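Local coordinates for tight junction protein ZO-3 (Homo sapiens, PDB 3KFV), which serves as a MAGUK-family scaffold that links tight-junction membrane proteins such as claudins and occludin to the actin cytoskeleton, at residues F11-S16 with E73-L78; L21-G26 with I65-S70; R56-Q61 with P294-E299. All coordinates share one frame; numbering follows the deposited sequence.

Overall arrangement
All three contacts belong to the SH3 part of this SH3–guanylate kinase-like fragment, and each is partly buried. Contacts 1 and 2 lie about 7 Å apart between centres and share the long loop between strands 5-9 and 28-33; contact 1 reaches helix 69-82 itself, contact 2 the end of strand 60-66 and the turn just before that helix. Contact 1 rests on apolar side chains alone, whereas contact 2 adds a backbone hydrogen bond and runs to residues packed inside the SH3 core. Contact 3, centred about 16 Å from the centre of contact 2, lies toward the guanylate kinase-like domain. It is the smallest: one leucine meets a buried tryptophan and an exposed proline.

Contact 1: F11-S16 with E73-L78; sequences FELEPS and EQLASL
Phe11 and Ala76 mark the closest backbone approach, with their CA atoms 5.9 Å apart. Residues 11-16 run in an extended but irregular course, while 73-78 is a stretch of helix 69-82, so the extended chain meets the helix at its Phe11 end and then leads away from it. Phe11 carries most of the contact. Its CG sits between the backbone N and the carbonyl carbon (chi1 59°), which turns the ring toward the helix. The methyl of Ala76 packs at 4.0 Å from Phe11 CD2, and the backbone N of Ala76 lies over one ring face; a residue this small lets the flat ring come close to the helix backbone. Leu75 CB reaches Phe11 CE1 at 3.8 Å, at a slant to the ring. Farther along, Leu13 CD1 meets Leu75 CD1 at 4.4 Å, a looser touch of methyls. Phe23 meets the Phe11 ring edge-to-face, and Pro133 packs on it too. The loop is the RT loop of the SH3 fold, here covered by the helix that follows the fourth strand. Between the two segments the attraction is wholly apolar and weakly directional; a directed bond comes from the next helical turn, where Glu79 OE1 accepts from Glu12 N.

Contact 2: L21-G26 with I65-S70; sequences LGFTRG and IIPNQS
Leu21 opens the contact with its backbone: its N donates to Ile65 O at 2.8 Å. Ile65 is also backbone-bonded to Ser19, so this arm of the loop borders strand 60-66, the outermost strand on that side of the sheet. The Leu21 side chain lies against the Ile65 backbone. Its CG stands anti to its own carbonyl carbon (chi1 -64°), which places it 3.9 Å from Ile65 O, while Leu21 CB is 4.0 Å from Ile66 CG2. A branched aliphatic residue suits Ile66, because this buried side chain also packs on Phe29, Val31, Ala51 and Tyr134. That is the hydrophobic interior of the SH3 barrel, on which the RT loop, the connection between strands 5-9 and 28-33, folds back. Gly22 continues the chain, and its O accepts a weak hydrogen bond from Arg53 NH2. At Phe23 the side chain turns back toward the second segment: CE1 approaches Pro67 CD at 4.3 Å, and the proline carbon meets the ring at its edge, near the ring plane. Proline, with no N-H to give to a sheet neighbour, suits the end of the strand and offers its ring carbons to Phe23; separately, its O accepts from Tyr134 OH. Beyond it Asn68 is the N-cap of helix 69-82, its OD1 bonded to Arg71 N. Arg25, farther along the loop, reaches that helix by another route, through a salt bridge from NH1 to Glu79 OE2.

Contact 3: R56-Q61 with P294-E299; sequences RDLREQ and PIWTAE
Leu58 spans the gap to Trp296 and Pro294, joining the distal loop of the SH3 fold to its last strand. MAGUK proteins have a split SH3 domain: strand 294-298 comes after the guanylate kinase-like domain in the sequence, yet pairs antiparallel with strand 134-141, as in the backbone bonds of Ile295 with Arg140 and Thr297 with Val138. The two backbones stay well apart, with 9.3 Å between Leu58 CA and Ile295 CA, so the contact is made by side chains reaching from both sides, a leucine and the large indole of Trp296. Leu58 CB is still 5.7 Å from Trp296 CZ2. With chi1 at -72°, CG lies beside the backbone N and carries the fork toward the strand, 5.2 Å from that same CZ2. Leucine suits the place because its two branches let one residue touch both the Pro294 carbonyl and the indole. CD1 turns to Pro294 and lies 4.0 Å from its carbonyl O, a loose packing contact. CD2 approaches the ring at a slant. The leucine and the indole come from opposite backbones and pass alongside each other, so the methyl meets the NE1-CZ2 side of the ring system. Tryptophan suits this place because its broad ring also reaches Tyr6, Met54, Val137 and Leu139 of the SH3 sheet. The ring touches Tyr219 as well, in the guanylate kinase-like part. Within the indole, the atoms nearest Leu58 CD2 are NE1 at 3.7 Å and CZ2 at 3.8 Å.

Contact 1: F11-S16 with E73-L78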
loop_
_atom_site.group_PDB
_atom_site.type_symbol
_atom_site.label_atom_id
_atom_site.label_comp_id
_atom_site.label_asym_id
_atom_site.label_seq_id
_atom_site.Cartn_x
_atom_site.Cartn_y
_atom_site.Cartn_z
ATOM N N PHE A 11 -17.070 -4.861 -3.039
ATOM C CA PHE A 11 -17.550 -6.169 -2.639
ATOM C C PHE A 11 -16.728 -7.229 -3.366
ATOM O O PHE A 11 -16.013 -6.920 -4.322
ATOM C CB PHE A 11 -19.049 -6.318 -2.924
ATOM C CG PHE A 11 -19.418 -6.148 -4.371
ATOM C CD1 PHE A 11 -19.635 -7.257 -5.181
ATOM C CD2 PHE A 11 -19.552 -4.884 -4.922
ATOM C CE1 PHE A 11 -19.969 -7.107 -6.517
ATOM C CE2 PHE A 11 -19.891 -4.727 -6.254
ATOM C CZ PHE A 11 -20.100 -5.840 -7.055
ATOM N N GLU A 12 -16.818 -8.472 -2.904
ATOM C CA GLU A 12 -16.041 -9.553 -3.492
ATOM C C GLU A 12 -16.807 -10.255 -4.617
ATOM O O GLU A 12 -18.029 -10.403 -4.557
ATOM C CB GLU A 12 -15.616 -10.556 -2.411
ATOM C CG GLU A 12 -14.217 -10.315 -1.825
ATOM C CD GLU A 12 -14.089 -8.986 -1.076
ATOM O OE1 GLU A 12 -15.067 -8.557 -0.425
ATOM O OE2 GLU A 12 -13.001 -8.370 -1.128
ATOM N N LEU A 13 -16.079 -10.669 -5.649
ATOM C CA LEU A 13 -16.666 -11.419 -6.752
ATOM C C LEU A 13 -15.656 -12.426 -7.295
ATOM O O LEU A 13 -14.483 -12.098 -7.495
ATOM C CB LEU A 13 -17.114 -10.480 -7.870
ATOM C CG LEU A 13 -17.847 -11.151 -9.033
ATOM C CD1 LEU A 13 -19.218 -11.624 -8.581
ATOM C CD2 LEU A 13 -17.965 -10.214 -10.225
ATOM N N GLU A 14 -16.120 -13.652 -7.525
ATOM C CA GLU A 14 -15.267 -14.711 -8.055
ATOM C C GLU A 14 -15.146 -14.595 -9.568
ATOM O O GLU A 14 -16.078 -14.136 -10.237
ATOM C CB GLU A 14 -15.814 -16.097 -7.681
ATOM C CG GLU A 14 -15.620 -16.502 -6.214
ATOM C CD GLU A 14 -14.153 -16.549 -5.784
ATOM O OE1 GLU A 14 -13.895 -16.580 -4.561
ATOM O OE2 GLU A 14 -13.257 -16.555 -6.661
ATOM N N PRO A 15 -13.990 -15.006 -10.113
ATOM C CA PRO A 15 -13.792 -15.028 -11.564
ATOM C C PRO A 15 -14.880 -15.855 -12.234
ATOM O O PRO A 15 -15.577 -16.617 -11.563
ATOM C CB PRO A 15 -12.432 -15.713 -11.720
ATOM C CG PRO A 15 -11.715 -15.410 -10.453
ATOM C CD PRO A 15 -12.776 -15.416 -9.383
ATOM N N SER A 16 -15.031 -15.701 -13.542
ATOM C CA SER A 16 -16.067 -16.422 -14.263
ATOM C C SER A 16 -15.659 -16.604 -15.719
ATOM O O SER A 16 -15.389 -15.628 -16.419
ATOM C CB SER A 16 -17.404 -15.681 -14.161
ATOM O OG SER A 16 -18.494 -16.530 -14.481
ATOM N N GLU A 73 -25.065 -3.820 -7.491
ATOM C CA GLU A 73 -25.729 -3.444 -6.250
ATOM C C GLU A 73 -26.406 -4.657 -5.623
ATOM O O GLU A 73 -26.387 -4.828 -4.404
ATOM C CB GLU A 73 -26.741 -2.325 -6.500
ATOM N N GLN A 74 -26.997 -5.500 -6.466
ATOM C CA GLN A 74 -27.652 -6.720 -6.005
ATOM C C GLN A 74 -26.648 -7.704 -5.423
ATOM O O GLN A 74 -26.874 -8.285 -4.358
ATOM C CB GLN A 74 -28.403 -7.388 -7.158
ATOM C CG GLN A 74 -29.804 -6.849 -7.393
ATOM C CD GLN A 74 -30.393 -7.328 -8.710
ATOM O OE1 GLN A 74 -29.661 -7.687 -9.639
ATOM N NE2 GLN A 74 -31.723 -7.329 -8.800
ATOM N N LEU A 75 -25.547 -7.900 -6.140
ATOM C CA LEU A 75 -24.487 -8.783 -5.679
ATOM C C LEU A 75 -23.914 -8.332 -4.339
ATOM O O LEU A 75 -23.450 -9.155 -3.550
ATOM C CB LEU A 75 -23.383 -8.867 -6.724
ATOM C CG LEU A 75 -23.792 -9.569 -8.019
ATOM C CD1 LEU A 75 -22.865 -9.208 -9.174
ATOM C CD2 LEU A 75 -23.836 -11.077 -7.804
ATOM N N ALA A 76 -23.954 -7.030 -4.074
ATOM C CA ALA A 76 -23.462 -6.505 -2.804
ATOM C C ALA A 76 -24.472 -6.695 -1.676
ATOM O O ALA A 76 -24.111 -7.147 -0.595
ATOM C CB ALA A 76 -23.071 -5.040 -2.935
ATOM N N SER A 77 -25.732 -6.343 -1.927
ATOM C CA SER A 77 -26.794 -6.592 -0.955
ATOM C C SER A 77 -26.793 -8.058 -0.571
ATOM O O SER A 77 -26.934 -8.411 0.601
ATOM C CB SER A 77 -28.163 -6.226 -1.531
ATOM O OG SER A 77 -28.391 -4.830 -1.457
ATOM N N LEU A 78 -26.634 -8.906 -1.582
ATOM C CA LEU A 78 -26.547 -10.337 -1.376
ATOM C C LEU A 78 -25.426 -10.687 -0.410
ATOM O O LEU A 78 -25.652 -11.381 0.583
ATOM C CB LEU A 78 -26.327 -11.058 -2.707
ATOM C CG LEU A 78 -27.580 -11.477 -3.485
ATOM C CD1 LEU A 78 -27.196 -12.330 -4.690
ATOM C CD2 LEU A 78 -28.558 -12.227 -2.580
#

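Contact 2: L21-G26 with I65-S70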
loop_
_atom_site.group_PDB
_atom_site.type_symbol
_atom_site.label_atom_id
_atom_site.label_comp_id
_atom_site.label_asym_id
_atom_site.label_seq_id
_atom_site.Cartn_x
_atom_site.Cartn_y
_atom_site.Cartn_z
ATOM N N LEU A 21 -14.508 -11.085 -14.948
ATOM C CA LEU A 21 -13.372 -10.808 -14.077
ATOM C C LEU A 21 -13.758 -10.879 -12.603
ATOM O O LEU A 21 -14.864 -10.500 -12.213
ATOM C CB LEU A 21 -12.771 -9.439 -14.400
ATOM C CG LEU A 21 -12.171 -9.296 -15.801
ATOM C CD1 LEU A 21 -11.656 -7.877 -16.049
ATOM C CD2 LEU A 21 -11.064 -10.320 -16.011
ATOM N N GLY A 22 -12.839 -11.379 -11.786
ATOM C CA GLY A 22 -13.049 -11.420 -10.353
ATOM C C GLY A 22 -12.430 -10.203 -9.696
ATOM O O GLY A 22 -11.458 -9.639 -10.202
ATOM N N PHE A 23 -12.989 -9.779 -8.571
ATOM C CA PHE A 23 -12.405 -8.649 -7.864
ATOM C C PHE A 23 -12.602 -8.677 -6.356
ATOM O O PHE A 23 -13.379 -9.477 -5.817
ATOM C CB PHE A 23 -12.882 -7.314 -8.447
ATOM C CG PHE A 23 -14.374 -7.154 -8.492
ATOM C CD1 PHE A 23 -15.035 -7.066 -9.705
ATOM C CD2 PHE A 23 -15.111 -7.059 -7.328
ATOM C CE1 PHE A 23 -16.409 -6.899 -9.755
ATOM C CE2 PHE A 23 -16.483 -6.894 -7.373
ATOM C CZ PHE A 23 -17.131 -6.816 -8.589
ATOM N N THR A 24 -11.888 -7.778 -5.692
ATOM C CA THR A 24 -11.865 -7.697 -4.244
ATOM C C THR A 24 -12.041 -6.245 -3.834
ATOM O O THR A 24 -11.668 -5.343 -4.578
ATOM C CB THR A 24 -10.513 -8.232 -3.707
ATOM O OG1 THR A 24 -10.503 -9.662 -3.793
ATOM C CG2 THR A 24 -10.264 -7.806 -2.258
ATOM N N ARG A 25 -12.619 -6.011 -2.663
ATOM C CA ARG A 25 -12.646 -4.659 -2.111
ATOM C C ARG A 25 -11.343 -3.910 -2.402
ATOM O O ARG A 25 -10.270 -4.306 -1.938
ATOM C CB ARG A 25 -12.883 -4.700 -0.602
ATOM C CG ARG A 25 -14.304 -4.989 -0.217
ATOM C CD ARG A 25 -14.439 -5.145 1.281
ATOM N NE ARG A 25 -15.816 -4.933 1.712
ATOM C CZ ARG A 25 -16.802 -5.810 1.541
ATOM N NH1 ARG A 25 -16.568 -6.966 0.936
ATOM N NH2 ARG A 25 -18.024 -5.530 1.970
ATOM N N GLY A 26 -11.441 -2.834 -3.180
ATOM C CA GLY A 26 -10.301 -1.972 -3.429
ATOM C C GLY A 26 -9.749 -2.039 -4.839
ATOM O O GLY A 26 -9.027 -1.140 -5.265
ATOM N N ILE A 65 -15.028 -8.938 -18.624
ATOM C CA ILE A 65 -16.375 -8.453 -18.343
ATOM C C ILE A 65 -16.597 -8.278 -16.842
ATOM O O ILE A 65 -16.054 -9.035 -16.042
ATOM C CB ILE A 65 -17.436 -9.436 -18.899
ATOM C CG1 ILE A 65 -17.468 -9.377 -20.426
ATOM C CG2 ILE A 65 -18.815 -9.123 -18.342
ATOM C CD1 ILE A 65 -17.999 -8.066 -20.963
ATOM N N ILE A 66 -17.383 -7.270 -16.469
ATOM C CA ILE A 66 -17.792 -7.074 -15.078
ATOM C C ILE A 66 -19.253 -6.631 -15.008
ATOM O O ILE A 66 -19.769 -6.027 -15.953
ATOM C CB ILE A 66 -16.904 -6.043 -14.336
ATOM C CG1 ILE A 66 -16.953 -4.678 -15.025
ATOM C CG2 ILE A 66 -15.472 -6.539 -14.223
ATOM C CD1 ILE A 66 -16.332 -3.571 -14.206
ATOM N N PRO A 67 -19.927 -6.933 -13.883
ATOM C CA PRO A 67 -21.342 -6.600 -13.692
ATOM C C PRO A 67 -21.598 -5.103 -13.820
ATOM O O PRO A 67 -20.732 -4.290 -13.477
ATOM C CB PRO A 67 -21.620 -7.046 -12.251
ATOM C CG PRO A 67 -20.585 -8.059 -11.953
ATOM C CD PRO A 67 -19.367 -7.642 -12.719
ATOM N N ASN A 68 -22.779 -4.741 -14.312
ATOM C CA ASN A 68 -23.140 -3.339 -14.391
ATOM C C ASN A 68 -23.578 -2.837 -13.025
ATOM O O ASN A 68 -23.646 -3.610 -12.074
ATOM C CB ASN A 68 -24.195 -3.083 -15.473
ATOM C CG ASN A 68 -25.456 -3.914 -15.291
ATOM O OD1 ASN A 68 -25.861 -4.220 -14.170
ATOM N ND2 ASN A 68 -26.098 -4.259 -16.404
ATOM N N GLN A 69 -23.853 -1.540 -12.929
ATOM C CA GLN A 69 -24.134 -0.907 -11.645
ATOM C C GLN A 69 -25.258 -1.614 -10.909
ATOM O O GLN A 69 -25.192 -1.823 -9.693
ATOM C CB GLN A 69 -24.516 0.557 -11.844
ATOM C CG GLN A 69 -24.796 1.290 -10.550
ATOM C CD GLN A 69 -23.528 1.819 -9.910
ATOM O OE1 GLN A 69 -22.577 2.183 -10.607
ATOM N NE2 GLN A 69 -23.505 1.866 -8.578
ATOM N N SER A 70 -26.291 -1.978 -11.663
ATOM C CA SER A 70 -27.501 -2.558 -11.104
ATOM C C SER A 70 -27.255 -3.970 -10.572
ATOM O O SER A 70 -27.606 -4.280 -9.435
ATOM C CB SER A 70 -28.601 -2.564 -12.165
ATOM O OG SER A 70 -29.875 -2.765 -11.581
#

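Contact 3: R56-Q61 with P294-E299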
loop_
_atom_site.group_PDB
_atom_site.type_symbol
_atom_site.label_atom_id
_atom_site.label_comp_id
_atom_site.label_asym_id
_atom_site.label_seq_id
_atom_site.Cartn_x
_atom_site.Cartn_y
_atom_site.Cartn_z
ATOM N N ARG A 56 -1.008 -1.930 -9.488
ATOM C CA ARG A 56 -0.261 -0.881 -8.791
ATOM C C ARG A 56 0.589 -0.080 -9.780
ATOM O O ARG A 56 0.986 1.053 -9.504
ATOM C CB ARG A 56 0.632 -1.484 -7.699
ATOM N N ASP A 57 0.862 -0.685 -10.934
ATOM C CA ASP A 57 1.599 -0.027 -12.004
ATOM C C ASP A 57 0.790 1.118 -12.624
ATOM O O ASP A 57 1.353 2.025 -13.240
ATOM C CB ASP A 57 1.964 -1.049 -13.088
ATOM N N LEU A 58 -0.526 1.070 -12.441
ATOM C CA LEU A 58 -1.456 1.938 -13.162
ATOM C C LEU A 58 -1.493 1.550 -14.637
ATOM O O LEU A 58 -2.007 2.294 -15.479
ATOM C CB LEU A 58 -1.105 3.422 -13.002
ATOM C CG LEU A 58 -1.378 4.062 -11.638
ATOM C CD1 LEU A 58 -1.234 5.571 -11.719
ATOM C CD2 LEU A 58 -2.756 3.690 -11.125
ATOM N N ARG A 59 -0.942 0.378 -14.941
ATOM C CA ARG A 59 -0.959 -0.145 -16.300
ATOM C C ARG A 59 -2.050 -1.200 -16.453
ATOM O O ARG A 59 -2.216 -2.061 -15.589
ATOM C CB ARG A 59 0.405 -0.730 -16.666
ATOM N N GLU A 60 -2.791 -1.121 -17.556
ATOM C CA GLU A 60 -3.885 -2.050 -17.828
ATOM C C GLU A 60 -3.409 -3.502 -17.812
ATOM O O GLU A 60 -2.342 -3.825 -18.341
ATOM C CB GLU A 60 -4.558 -1.724 -19.167
ATOM C CG GLU A 60 -5.098 -0.301 -19.254
ATOM C CD GLU A 60 -6.121 -0.110 -20.367
ATOM O OE1 GLU A 60 -6.412 -1.079 -21.102
ATOM O OE2 GLU A 60 -6.639 1.019 -20.504
ATOM N N GLN A 61 -4.206 -4.370 -17.196
ATOM C CA GLN A 61 -3.881 -5.788 -17.114
ATOM C C GLN A 61 -4.961 -6.652 -17.773
ATOM O O GLN A 61 -5.303 -6.434 -18.934
ATOM C CB GLN A 61 -3.627 -6.193 -15.659
ATOM C CG GLN A 61 -2.516 -5.370 -15.012
ATOM C CD GLN A 61 -2.083 -5.898 -13.656
ATOM O OE1 GLN A 61 -2.826 -6.623 -12.988
ATOM N NE2 GLN A 61 -0.873 -5.532 -13.241
ATOM N N PRO A 294 0.218 10.611 -9.211
ATOM C CA PRO A 294 -1.233 10.686 -9.010
ATOM C C PRO A 294 -1.808 9.401 -8.409
ATOM O O PRO A 294 -1.505 8.300 -8.867
ATOM C CB PRO A 294 -1.759 10.866 -10.439
ATOM C CG PRO A 294 -0.713 10.211 -11.281
ATOM C CD PRO A 294 0.560 10.664 -10.642
ATOM N N ILE A 295 -2.642 9.550 -7.389
ATOM C CA ILE A 295 -3.292 8.415 -6.761
ATOM C C ILE A 295 -4.800 8.429 -7.031
ATOM O O ILE A 295 -5.357 9.448 -7.451
ATOM C CB ILE A 295 -3.045 8.417 -5.243
ATOM C CG1 ILE A 295 -3.596 9.698 -4.611
ATOM C CG2 ILE A 295 -1.567 8.293 -4.956
ATOM C CD1 ILE A 295 -3.368 9.789 -3.118
ATOM N N TRP A 296 -5.455 7.295 -6.785
ATOM C CA TRP A 296 -6.898 7.195 -6.962
ATOM C C TRP A 296 -7.587 8.047 -5.921
ATOM O O TRP A 296 -7.087 8.196 -4.805
ATOM C CB TRP A 296 -7.368 5.745 -6.831
ATOM C CG TRP A 296 -6.857 4.869 -7.910
ATOM C CD1 TRP A 296 -5.998 3.819 -7.781
ATOM C CD2 TRP A 296 -7.158 4.974 -9.302
ATOM N NE1 TRP A 296 -5.745 3.260 -9.011
ATOM C CE2 TRP A 296 -6.446 3.956 -9.962
ATOM C CE3 TRP A 296 -7.962 5.831 -10.055
ATOM C CZ2 TRP A 296 -6.519 3.771 -11.336
ATOM C CZ3 TRP A 296 -8.028 5.647 -11.415
ATOM C CH2 TRP A 296 -7.316 4.626 -12.043
ATOM N N THR A 297 -8.743 8.593 -6.287
ATOM C CA THR A 297 -9.518 9.447 -5.394
ATOM C C THR A 297 -10.957 9.562 -5.909
ATOM O O THR A 297 -11.196 9.517 -7.114
ATOM C CB THR A 297 -8.853 10.847 -5.250
ATOM O OG1 THR A 297 -9.745 11.761 -4.599
ATOM C CG2 THR A 297 -8.476 11.404 -6.605
ATOM N N ALA A 298 -11.911 9.699 -4.998
ATOM C CA ALA A 298 -13.324 9.730 -5.374
ATOM C C ALA A 298 -13.664 10.830 -6.381
ATOM O O ALA A 298 -13.336 11.997 -6.174
ATOM C CB ALA A 298 -14.206 9.856 -4.134
ATOM N N GLU A 299 -14.328 10.442 -7.467
ATOM C CA GLU A 299 -14.759 11.384 -8.493
ATOM C C GLU A 299 -16.102 11.997 -8.124
ATOM O O GLU A 299 -16.169 13.120 -7.628
ATOM C CB GLU A 299 -14.865 10.682 -9.849
ATOM C CG GLU A 299 -15.480 11.532 -10.959
ATOM C CD GLU A 299 -15.645 10.764 -12.269
ATOM O OE1 GLU A 299 -15.560 11.398 -13.350
ATOM O OE2 GLU A 299 -15.855 9.527 -12.217
#